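Local structure of acetyltransferase, GNAT family (Streptococcus pneumoniae, 2I79) at residues E4-A10 and T61-N67; A71-T77 and D89-G95; T127-R131 and I162-L166. The protein binds acetyl coenzyme A and probably transfers its acetyl group to an amine of an acceptor, as GNAT-family N-acetyltransferases do. One frame throughout, in Å; residues are numbered along the deposited sequence.

Interaction 1 (E4-A10 and T61-N67)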
loop_
_atom_site.group_PDB
_atom_site.type_symbol
_atom_site.label_atom_id
_atom_site.label_comp_id
_atom_site.label_asym_id
_atom_site.label_seq_id
_atom_site.Cartn_x
_atom_site.Cartn_y
_atom_site.Cartn_z
ATOM N N GLU A 4 -21.307 18.251 -22.254
ATOM C CA GLU A 4 -21.559 16.871 -22.508
ATOM C C GLU A 4 -20.760 16.043 -21.497
ATOM O O GLU A 4 -19.564 16.269 -21.317
ATOM C CB GLU A 4 -21.116 16.604 -23.931
ATOM C CG GLU A 4 -21.431 15.242 -24.441
ATOM C CD GLU A 4 -21.183 15.162 -25.946
ATOM O OE1 GLU A 4 -20.306 15.935 -26.440
ATOM O OE2 GLU A 4 -21.882 14.350 -26.616
ATOM N N LEU A 5 -21.427 15.102 -20.831
ATOM C CA LEU A 5 -20.794 14.247 -19.799
ATOM C C LEU A 5 -20.907 12.773 -20.153
ATOM O O LEU A 5 -21.986 12.311 -20.467
ATOM C CB LEU A 5 -21.443 14.472 -18.425
ATOM C CG LEU A 5 -20.886 13.672 -17.228
ATOM C CD1 LEU A 5 -19.379 13.944 -17.009
ATOM C CD2 LEU A 5 -21.631 13.950 -15.927
ATOM N N LEU A 6 -19.805 12.037 -20.083
ATOM C CA LEU A 6 -19.865 10.560 -20.062
ATOM C C LEU A 6 -19.070 10.020 -18.864
ATOM O O LEU A 6 -17.933 10.416 -18.641
ATOM C CB LEU A 6 -19.342 9.944 -21.393
ATOM C CG LEU A 6 -19.150 8.409 -21.443
ATOM C CD1 LEU A 6 -20.479 7.633 -21.346
ATOM C CD2 LEU A 6 -18.434 8.023 -22.710
ATOM N N ILE A 7 -19.684 9.140 -18.082
ATOM C CA ILE A 7 -18.958 8.369 -17.078
ATOM C C ILE A 7 -19.067 6.901 -17.448
ATOM O O ILE A 7 -20.176 6.385 -17.677
ATOM C CB ILE A 7 -19.467 8.603 -15.665
ATOM C CG1 ILE A 7 -19.171 10.055 -15.268
ATOM C CG2 ILE A 7 -18.792 7.619 -14.700
ATOM C CD1 ILE A 7 -19.656 10.468 -13.879
ATOM N N ARG A 8 -17.912 6.245 -17.550
ATOM C CA ARG A 8 -17.851 4.804 -17.846
ATOM C C ARG A 8 -16.500 4.192 -17.480
ATOM O O ARG A 8 -15.496 4.898 -17.335
ATOM C CB ARG A 8 -18.097 4.532 -19.340
ATOM C CG ARG A 8 -17.059 5.125 -20.276
ATOM C CD ARG A 8 -17.043 4.426 -21.635
ATOM N NE ARG A 8 -16.202 5.124 -22.611
ATOM C CZ ARG A 8 -14.874 5.060 -22.656
ATOM N NH1 ARG A 8 -14.201 4.308 -21.793
ATOM N NH2 ARG A 8 -14.210 5.730 -23.586
ATOM N N GLU A 9 -16.482 2.868 -17.424
ATOM C CA GLU A 9 -15.244 2.113 -17.193
ATOM C C GLU A 9 -14.218 2.407 -18.275
ATOM O O GLU A 9 -14.574 2.499 -19.451
ATOM C CB GLU A 9 -15.548 0.612 -17.148
ATOM C CG GLU A 9 -14.403 -0.217 -16.645
ATOM C CD GLU A 9 -14.803 -1.663 -16.254
ATOM O OE1 GLU A 9 -16.013 -2.016 -16.261
ATOM O OE2 GLU A 9 -13.885 -2.436 -15.910
ATOM N N ALA A 10 -12.955 2.568 -17.876
ATOM C CA ALA A 10 -11.856 2.754 -18.818
ATOM C C ALA A 10 -11.688 1.506 -19.686
ATOM O O ALA A 10 -11.885 0.384 -19.206
ATOM C CB ALA A 10 -10.554 3.046 -18.081
ATOM N N THR A 61 -11.227 1.029 -12.877
ATOM C CA THR A 61 -10.918 2.399 -13.229
ATOM C C THR A 61 -12.093 2.980 -14.014
ATOM O O THR A 61 -12.462 2.454 -15.054
ATOM C CB THR A 61 -9.655 2.520 -14.083
ATOM O OG1 THR A 61 -8.559 1.993 -13.365
ATOM C CG2 THR A 61 -9.349 3.998 -14.460
ATOM N N LEU A 62 -12.679 4.049 -13.474
ATOM C CA LEU A 62 -13.781 4.785 -14.092
ATOM C C LEU A 62 -13.311 6.155 -14.553
ATOM O O LEU A 62 -12.594 6.856 -13.833
ATOM C CB LEU A 62 -14.924 4.990 -13.105
ATOM C CG LEU A 62 -15.749 3.771 -12.637
ATOM C CD1 LEU A 62 -16.772 4.207 -11.583
ATOM C CD2 LEU A 62 -16.454 3.065 -13.777
ATOM N N LEU A 63 -13.751 6.538 -15.747
ATOM C CA LEU A 63 -13.389 7.801 -16.352
ATOM C C LEU A 63 -14.615 8.721 -16.518
ATOM O O LEU A 63 -15.720 8.246 -16.808
ATOM C CB LEU A 63 -12.780 7.533 -17.729
ATOM C CG LEU A 63 -11.564 6.598 -17.848
ATOM C CD1 LEU A 63 -11.122 6.475 -19.295
ATOM C CD2 LEU A 63 -10.413 7.068 -16.978
ATOM N N ALA A 64 -14.407 10.024 -16.349
ATOM C CA ALA A 64 -15.400 11.036 -16.701
ATOM C C ALA A 64 -14.864 11.824 -17.881
ATOM O O ALA A 64 -13.789 12.389 -17.797
ATOM C CB ALA A 64 -15.670 11.961 -15.519
ATOM N N PHE A 65 -15.615 11.831 -18.989
ATOM C CA PHE A 65 -15.349 12.689 -20.124
ATOM C C PHE A 65 -16.292 13.892 -20.057
ATOM O O PHE A 65 -17.513 13.743 -19.961
ATOM C CB PHE A 65 -15.561 11.944 -21.452
ATOM C CG PHE A 65 -14.658 10.747 -21.634
ATOM C CD1 PHE A 65 -13.503 10.847 -22.387
ATOM C CD2 PHE A 65 -14.972 9.526 -21.034
ATOM C CE1 PHE A 65 -12.681 9.732 -22.565
ATOM C CE2 PHE A 65 -14.167 8.423 -21.180
ATOM C CZ PHE A 65 -13.014 8.513 -21.942
ATOM N N LEU A 66 -15.701 15.081 -20.089
ATOM C CA LEU A 66 -16.429 16.328 -20.229
ATOM C C LEU A 66 -16.101 16.880 -21.600
ATOM O O LEU A 66 -14.918 17.083 -21.935
ATOM C CB LEU A 66 -15.985 17.307 -19.163
ATOM C CG LEU A 66 -16.985 18.151 -18.417
ATOM C CD1 LEU A 66 -18.371 17.477 -18.156
ATOM C CD2 LEU A 66 -16.256 18.510 -17.107
ATOM N N ASN A 67 -17.151 17.093 -22.392
ATOM C CA ASN A 67 -17.001 17.545 -23.770
ATOM C C ASN A 67 -15.991 16.704 -24.582
ATOM O O ASN A 67 -15.162 17.240 -25.317
ATOM C CB ASN A 67 -16.666 19.041 -23.754
ATOM C CG ASN A 67 -17.740 19.840 -23.031
ATOM O OD1 ASN A 67 -17.464 20.712 -22.204
ATOM N ND2 ASN A 67 -18.976 19.482 -23.292
#

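Interaction 2 (A71-T77 and D89-G95). With ACO (acetyl coenzyme *a), chain G.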
loop_
_atom_site.group_PDB
_atom_site.type_symbol
_atom_site.label_atom_id
_atom_site.label_comp_id
_atom_site.label_asym_id
_atom_site.label_seq_id
_atom_site.Cartn_x
_atom_site.Cartn_y
_atom_site.Cartn_z
ATOM N N ALA A 71 -11.913 14.323 -17.878
ATOM C CA ALA A 71 -11.915 15.374 -16.885
ATOM C C ALA A 71 -11.611 14.869 -15.453
ATOM O O ALA A 71 -11.241 15.667 -14.586
ATOM C CB ALA A 71 -13.263 16.101 -16.911
ATOM N N GLY A 72 -11.774 13.558 -15.231
ATOM C CA GLY A 72 -11.577 12.959 -13.927
ATOM C C GLY A 72 -11.451 11.443 -13.971
ATOM O O GLY A 72 -11.860 10.807 -14.935
ATOM N N ILE A 73 -10.831 10.869 -12.951
ATOM C CA ILE A 73 -10.745 9.416 -12.810
ATOM C C ILE A 73 -10.943 8.995 -11.371
ATOM O O ILE A 73 -10.585 9.724 -10.449
ATOM C CB ILE A 73 -9.403 8.840 -13.330
ATOM C CG1 ILE A 73 -8.217 9.267 -12.464
ATOM C CG2 ILE A 73 -9.192 9.236 -14.791
ATOM C CD1 ILE A 73 -7.729 8.133 -11.518
ATOM N N VAL A 74 -11.570 7.843 -11.187
ATOM C CA VAL A 74 -11.586 7.176 -9.893
ATOM C C VAL A 74 -11.014 5.769 -10.119
ATOM O O VAL A 74 -11.346 5.073 -11.082
ATOM C CB VAL A 74 -12.987 7.197 -9.174
ATOM C CG1 VAL A 74 -14.096 6.670 -10.046
ATOM C CG2 VAL A 74 -12.930 6.403 -7.830
ATOM N N ASN A 75 -10.113 5.382 -9.226
ATOM C CA ASN A 75 -9.401 4.135 -9.326
ATOM C C ASN A 75 -9.626 3.337 -8.050
ATOM O O ASN A 75 -9.450 3.861 -6.935
ATOM C CB ASN A 75 -7.939 4.471 -9.485
ATOM C CG ASN A 75 -7.222 3.524 -10.355
ATOM O OD1 ASN A 75 -6.410 2.728 -9.878
ATOM N ND2 ASN A 75 -7.517 3.571 -11.646
ATOM N N ILE A 76 -10.079 2.100 -8.190
ATOM C CA ILE A 76 -9.987 1.157 -7.082
ATOM C C ILE A 76 -8.960 0.083 -7.407
ATOM O O ILE A 76 -9.015 -0.570 -8.445
ATOM C CB ILE A 76 -11.301 0.496 -6.732
ATOM C CG1 ILE A 76 -12.349 1.554 -6.369
ATOM C CG2 ILE A 76 -11.069 -0.481 -5.589
ATOM C CD1 ILE A 76 -13.734 0.980 -6.205
ATOM N N THR A 77 -8.019 -0.052 -6.490
ATOM C CA THR A 77 -6.922 -0.998 -6.552
ATOM C C THR A 77 -7.053 -1.968 -5.380
ATOM O O THR A 77 -7.637 -1.632 -4.368
ATOM C CB THR A 77 -5.616 -0.211 -6.474
ATOM O OG1 THR A 77 -5.085 -0.096 -7.789
ATOM C CG2 THR A 77 -4.628 -0.843 -5.543
ATOM N N ASP A 89 -8.321 0.101 -2.371
ATOM C CA ASP A 89 -7.631 1.369 -2.149
ATOM C C ASP A 89 -8.122 2.333 -3.197
ATOM O O ASP A 89 -8.007 2.050 -4.410
ATOM C CB ASP A 89 -6.124 1.154 -2.289
ATOM C CG ASP A 89 -5.581 0.216 -1.211
ATOM O OD1 ASP A 89 -5.667 0.594 -0.029
ATOM O OD2 ASP A 89 -5.100 -0.906 -1.537
ATOM N N LEU A 90 -8.673 3.451 -2.738
ATOM C CA LEU A 90 -9.320 4.415 -3.616
ATOM C C LEU A 90 -8.355 5.564 -3.979
ATOM O O LEU A 90 -7.556 6.020 -3.145
ATOM C CB LEU A 90 -10.627 4.923 -2.952
ATOM C CG LEU A 90 -11.810 5.553 -3.712
ATOM C CD1 LEU A 90 -12.503 4.665 -4.712
ATOM C CD2 LEU A 90 -12.865 5.988 -2.685
ATOM N N PHE A 91 -8.435 6.001 -5.246
ATOM C CA PHE A 91 -7.736 7.186 -5.762
ATOM C C PHE A 91 -8.682 7.952 -6.697
ATOM O O PHE A 91 -9.227 7.344 -7.625
ATOM C CB PHE A 91 -6.491 6.757 -6.540
ATOM C CG PHE A 91 -5.760 7.889 -7.196
ATOM C CD1 PHE A 91 -4.985 8.766 -6.440
ATOM C CD2 PHE A 91 -5.849 8.093 -8.560
ATOM C CE1 PHE A 91 -4.293 9.822 -7.049
ATOM C CE2 PHE A 91 -5.164 9.145 -9.173
ATOM C CZ PHE A 91 -4.385 10.008 -8.416
ATOM N N ILE A 92 -8.863 9.260 -6.463
ATOM C CA ILE A 92 -9.636 10.146 -7.366
ATOM C C ILE A 92 -8.866 11.429 -7.682
ATOM O O ILE A 92 -8.268 12.051 -6.805
ATOM C CB ILE A 92 -11.018 10.554 -6.756
ATOM C CG1 ILE A 92 -11.803 9.313 -6.302
ATOM C CG2 ILE A 92 -11.905 11.377 -7.766
ATOM C CD1 ILE A 92 -13.186 9.634 -5.695
ATOM N N VAL A 93 -8.891 11.854 -8.938
ATOM C CA VAL A 93 -8.357 13.162 -9.273
ATOM C C VAL A 93 -9.190 13.761 -10.388
ATOM O O VAL A 93 -9.612 13.047 -11.298
ATOM C CB VAL A 93 -6.856 13.114 -9.636
ATOM C CG1 VAL A 93 -6.603 12.126 -10.777
ATOM C CG2 VAL A 93 -6.357 14.498 -9.988
ATOM N N ILE A 94 -9.460 15.070 -10.248
ATOM C CA ILE A 94 -10.242 15.868 -11.207
ATOM C C ILE A 94 -9.319 16.988 -11.703
ATOM O O ILE A 94 -8.489 17.499 -10.935
ATOM C CB ILE A 94 -11.523 16.463 -10.562
ATOM C CG1 ILE A 94 -12.432 15.344 -10.003
ATOM C CG2 ILE A 94 -12.330 17.299 -11.562
ATOM C CD1 ILE A 94 -13.024 14.398 -11.063
ATOM N N GLY A 95 -9.405 17.313 -12.998
ATOM C CA GLY A 95 -8.706 18.477 -13.528
ATOM C C GLY A 95 -9.134 19.719 -12.775
ATOM O O GLY A 95 -10.321 19.901 -12.496
HETATM N N1A ACO G . -12.388 23.035 2.256
HETATM C C2A ACO G . -13.529 22.330 2.411
HETATM N N3A ACO G . -14.334 22.012 1.378
HETATM C C4A ACO G . -14.027 22.382 0.120
HETATM C C5A ACO G . -12.800 23.133 -0.136
HETATM C C6A ACO G . -11.966 23.442 1.035
HETATM N N6A ACO G . -10.819 24.136 0.878
HETATM N N7A ACO G . -12.752 23.369 -1.449
HETATM C C8A ACO G . -13.871 22.798 -1.988
HETATM N N9A ACO G . -14.629 22.215 -1.044
HETATM C C1B ACO G . -15.910 21.458 -1.128
HETATM C C2B ACO G . -16.997 21.932 -2.080
HETATM O O2B ACO G . -17.838 22.921 -1.483
HETATM C C3B ACO G . -17.754 20.647 -2.295
HETATM O O3B ACO G . -18.550 20.260 -1.190
HETATM P P3B ACO G . -20.148 20.348 -1.162
HETATM O O7A ACO G . -20.220 21.861 -1.040
HETATM O O8A ACO G . -20.615 19.565 0.042
HETATM O O9A ACO G . -20.643 19.738 -2.449
HETATM C C4B ACO G . -16.650 19.600 -2.314
HETATM O O4B ACO G . -15.609 20.112 -1.490
HETATM C C5B ACO G . -16.185 19.339 -3.741
HETATM O O5B ACO G . -17.078 18.347 -4.263
HETATM P P1A ACO G . -17.058 18.052 -5.842
HETATM O O1A ACO G . -17.133 19.342 -6.614
HETATM O O2A ACO G . -18.062 16.937 -6.055
HETATM O O3A ACO G . -15.525 17.559 -6.005
HETATM P P2A ACO G . -14.407 18.037 -7.103
HETATM O O4A ACO G . -13.800 19.423 -6.862
HETATM O O5A ACO G . -15.019 17.695 -8.440
HETATM O O6A ACO G . -13.291 16.920 -6.686
HETATM C CBP ACO G . -11.126 16.599 -5.592
HETATM C CCP ACO G . -12.578 17.018 -5.459
HETATM C CDP ACO G . -10.497 16.628 -4.192
HETATM C CEP ACO G . -11.089 15.194 -6.211
HETATM C CAP ACO G . -10.392 17.589 -6.504
HETATM O OAP ACO G . -10.309 18.903 -5.903
HETATM C C9P ACO G . -9.005 17.085 -6.865
HETATM O O9P ACO G . -8.865 16.309 -7.791
HETATM N N8P ACO G . -7.979 17.543 -6.157
HETATM C C7P ACO G . -6.572 17.201 -6.398
HETATM C C6P ACO G . -6.254 15.714 -6.236
HETATM C C5P ACO G . -6.690 15.208 -4.890
HETATM O O5P ACO G . -6.333 15.797 -3.890
HETATM N N4P ACO G . -7.461 14.129 -4.870
HETATM C C3P ACO G . -7.952 13.513 -3.647
HETATM C C2P ACO G . -6.877 12.770 -2.867
HETATM S S1P ACO G . -6.294 11.401 -3.828
HETATM C C ACO G . -7.032 10.011 -3.423
HETATM O O ACO G . -8.209 10.023 -3.702
HETATM C CH3 ACO G . -6.235 8.896 -2.771
#

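Interaction 3 (T127-R131 and I162-L166)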
loop_
_atom_site.group_PDB
_atom_site.type_symbol
_atom_site.label_atom_id
_atom_site.label_comp_id
_atom_site.label_asym_id
_atom_site.label_seq_id
_atom_site.Cartn_x
_atom_site.Cartn_y
_atom_site.Cartn_z
ATOM N N THR A 127 -5.486 7.274 2.128
ATOM C CA THR A 127 -4.857 8.242 2.985
ATOM C C THR A 127 -4.940 9.557 2.216
ATOM O O THR A 127 -4.854 9.559 0.979
ATOM C CB THR A 127 -3.386 7.912 3.268
ATOM O OG1 THR A 127 -2.684 7.973 2.046
ATOM C CG2 THR A 127 -3.209 6.523 3.832
ATOM N N VAL A 128 -5.096 10.651 2.959
ATOM C CA VAL A 128 -5.302 11.995 2.413
ATOM C C VAL A 128 -4.472 12.979 3.257
ATOM O O VAL A 128 -4.536 12.926 4.490
ATOM C CB VAL A 128 -6.830 12.440 2.502
ATOM C CG1 VAL A 128 -7.049 13.839 1.886
ATOM C CG2 VAL A 128 -7.728 11.424 1.783
ATOM N N GLN A 129 -3.742 13.898 2.620
ATOM C CA GLN A 129 -2.983 14.892 3.383
ATOM C C GLN A 129 -3.948 15.699 4.277
ATOM O O GLN A 129 -5.040 16.075 3.850
ATOM C CB GLN A 129 -2.190 15.817 2.466
ATOM C CG GLN A 129 -1.101 15.147 1.614
ATOM C CD GLN A 129 -0.543 16.085 0.530
ATOM O OE1 GLN A 129 -0.953 17.251 0.424
ATOM N NE2 GLN A 129 0.384 15.573 -0.285
ATOM N N THR A 130 -3.591 15.918 5.528
ATOM C CA THR A 130 -4.566 16.540 6.449
ATOM C C THR A 130 -4.958 17.949 5.964
ATOM O O THR A 130 -6.112 18.356 6.062
ATOM C CB THR A 130 -4.080 16.554 7.891
ATOM O OG1 THR A 130 -2.859 17.287 7.968
ATOM C CG2 THR A 130 -3.866 15.134 8.395
ATOM N N ARG A 131 -4.009 18.644 5.347
ATOM C CA ARG A 131 -4.272 19.957 4.754
ATOM C C ARG A 131 -5.169 19.942 3.515
ATOM O O ARG A 131 -5.625 20.992 3.086
ATOM C CB ARG A 131 -2.937 20.606 4.365
ATOM C CG ARG A 131 -2.284 19.939 3.177
ATOM C CD ARG A 131 -1.024 20.619 2.739
ATOM N NE ARG A 131 -0.525 19.922 1.582
ATOM C CZ ARG A 131 0.101 20.470 0.538
ATOM N NH1 ARG A 131 0.349 21.769 0.456
ATOM N NH2 ARG A 131 0.499 19.689 -0.448
ATOM N N ILE A 162 4.673 16.405 5.970
ATOM C CA ILE A 162 3.319 16.710 6.403
ATOM C C ILE A 162 2.578 15.422 6.779
ATOM O O ILE A 162 2.944 14.308 6.353
ATOM C CB ILE A 162 2.513 17.489 5.323
ATOM C CG1 ILE A 162 2.321 16.652 4.043
ATOM C CG2 ILE A 162 3.150 18.864 4.995
ATOM C CD1 ILE A 162 1.417 17.347 3.044
ATOM N N ASP A 163 1.512 15.603 7.548
ATOM C CA ASP A 163 0.652 14.518 8.013
ATOM C C ASP A 163 -0.428 14.146 7.007
ATOM O O ASP A 163 -0.912 14.980 6.219
ATOM C CB ASP A 163 -0.076 14.895 9.326
ATOM C CG ASP A 163 0.867 15.045 10.531
ATOM O OD1 ASP A 163 1.960 15.611 10.401
ATOM O OD2 ASP A 163 0.498 14.611 11.638
ATOM N N VAL A 164 -0.844 12.890 7.113
ATOM C CA VAL A 164 -1.972 12.329 6.375
ATOM C C VAL A 164 -3.024 11.734 7.322
ATOM O O VAL A 164 -2.702 11.263 8.392
ATOM C CB VAL A 164 -1.521 11.274 5.348
ATOM C CG1 VAL A 164 -0.588 11.921 4.322
ATOM C CG2 VAL A 164 -0.841 10.027 5.996
ATOM N N TYR A 165 -4.281 11.772 6.903
ATOM C CA TYR A 165 -5.334 11.007 7.531
ATOM C C TYR A 165 -5.434 9.667 6.829
ATOM O O TYR A 165 -5.310 9.570 5.621
ATOM C CB TYR A 165 -6.688 11.724 7.424
ATOM C CG TYR A 165 -6.853 12.933 8.365
ATOM C CD1 TYR A 165 -6.604 12.812 9.746
ATOM C CD2 TYR A 165 -7.285 14.166 7.879
ATOM C CE1 TYR A 165 -6.766 13.909 10.614
ATOM C CE2 TYR A 165 -7.464 15.263 8.721
ATOM C CZ TYR A 165 -7.194 15.128 10.102
ATOM O OH TYR A 165 -7.357 16.197 10.967
ATOM N N LEU A 166 -5.654 8.640 7.624
ATOM C CA LEU A 166 -6.196 7.363 7.174
ATOM C C LEU A 166 -7.721 7.441 7.171
ATOM O O LEU A 166 -8.322 7.780 8.209
ATOM C CB LEU A 166 -5.806 6.292 8.196
ATOM C CG LEU A 166 -4.330 6.070 8.510
ATOM C CD1 LEU A 166 -4.225 5.237 9.825
ATOM C CD2 LEU A 166 -3.695 5.376 7.312
HETATM O O HOH W 1 -1.245 17.619 5.506
#

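Interaction 1 (E4-A10 and T61-N67)
E4 and N67 open the antiparallel pairing of the first two strands of the GNAT sheet, in which strand 5-9 is an outermost strand of the chain; the E4 carbonyl O takes the N-H of N67. L5 faces L66. With CG anti to the backbone N (chi1 -179°), its CD1 reaches within 3.8 Å of L66 CD1. L6 pairs with F65 through two backbone bonds, F65 N to L6 O at 2.7 Å and L6 N to F65 O at 2.9 Å, while their side chains run alongside each other. I7 returns to the face of L5, A64 and L66, which helix 103-117 covers, and rests its CG1 4.0 Å from A64 CB.

R8 shares the other face with F65 and forms a hydrogen-bonded pair with L63. Its chi1 of 63° and extended chain carry the guanidinium to the CE2-CZ side of the F65 ring, which lies over one guanidinium face, with NH2 3.4 Å from F65 CZ. The two planes are inclined by 42°. NH1 donates to the carbonyl O of E9 and makes a salt bridge with D14, two acceptors restraining that nitrogen. The CB of E9 points away from the partner strand, but L62 CD2 packs against E9 N and CA. A10 closes the pairing: its N donates almost straight to T61 O at 2.9 Å, and its CB sits 3.7 Å from L63 CD1.

Interaction 2 (A71-T77 and D89-G95)
The beta hairpin of strands 69-77 and 87-94 forms the middle of the GNAT sheet, and along its second strand lies the pantetheine arm of acetyl coenzyme A. N-H and C=O groups of D89, F91 and V93 turn to strand 69-77, as in F91 N to N75 O at 2.9 Å, whereas I92 and I94 turn to the cofactor and L90 bonds to Q125 of strand 123-129. I94 N donates to ACO O9P at 2.8 Å, I92 O accepts from ACO N4P at 3.0 Å, and I92 N donates to the acetyl oxygen, ACO O, at 2.9 Å. The arm thus bonds to strand 87-94 much as a neighbouring strand would, where strands 87-94 and 123-129 splay apart, as in other GNAT enzymes.

V74, L90 and I92 pack beneath helix 103-117; V74 CG2 and I92 CG1 are pressed to 3.5 Å, side by side. At the bulge formed by A71 and G72 opposite A64, I94 CD1 lies 3.5 Å from G72 CA. On the other face, I73 CD1 meets the edge of the F91 ring at CD2, 3.5 Å away, and F91 CD1 comes 3.9 Å from the acetyl carbon, ACO C. A backbone N-H directed at the thioester oxygen helps to orient the acetyl group and would probably polarise its carbonyl, consistent with activation for acetyl transfer.

Interaction 3 (T127-R131 and I162-L166)
T130 has OG1 between its backbone N and carbonyl carbon (chi1 60°), which turns CG2 onto the ring of Y165. The methyl stands 3.5 Å from the ring centroid and only 6° off the normal, a CH-pi contact squarely over one face. I162 likewise carries CG1 between N and C, and its extended branch brings CD1 to 3.4 Å from Q129 CD and 3.5 Å from R131 NE.

Strand 160-170, which lies between 123-129 and 145-156 in the sheet, pairs antiparallel with 123-129 here, near the cofactor at V128: Y165 N donates to V128 O at 2.7 Å and V128 N to Y165 O at 2.9 Å. Past Q129, T130 N still reaches D163 O at 2.9 Å. A water donates to that oxygen and accepts from R131 N. R131 grips Q129 side-on, NE and NH2 both binding OE1 from one face of the amide, and NH2 also forms a salt bridge with D30. Q129 NE2 donates to the D30 carbonyl O, which sets the turn of the amide. L166 packs on L166 of the second subunit. The polar groups of Q129 and R131 are therefore probably held rigid, with the I162 methyl packed against them.

All three contacts are antiparallel pairings within one seven-stranded sheet. Interaction 2 lies near the centre of the chain and is buried; interactions 1 and 3 lie on opposite sides of that centre, about 28 Å apart between centres, and are partly exposed. Interactions 1 and 2 join directly, because strands 60-66 and 69-77 are neighbours, with A64 O 2.7 Å from A71 N and L63 CD2 packed on I73 CG2. Interaction 3 stays about 6 Å from interaction 2 at the nearest atoms. Both outer contacts anchor an arginine to an aspartate, D14 or D30, whereas the central one buries branched side chains and offers three backbone groups of I92 and I94 to the cofactor.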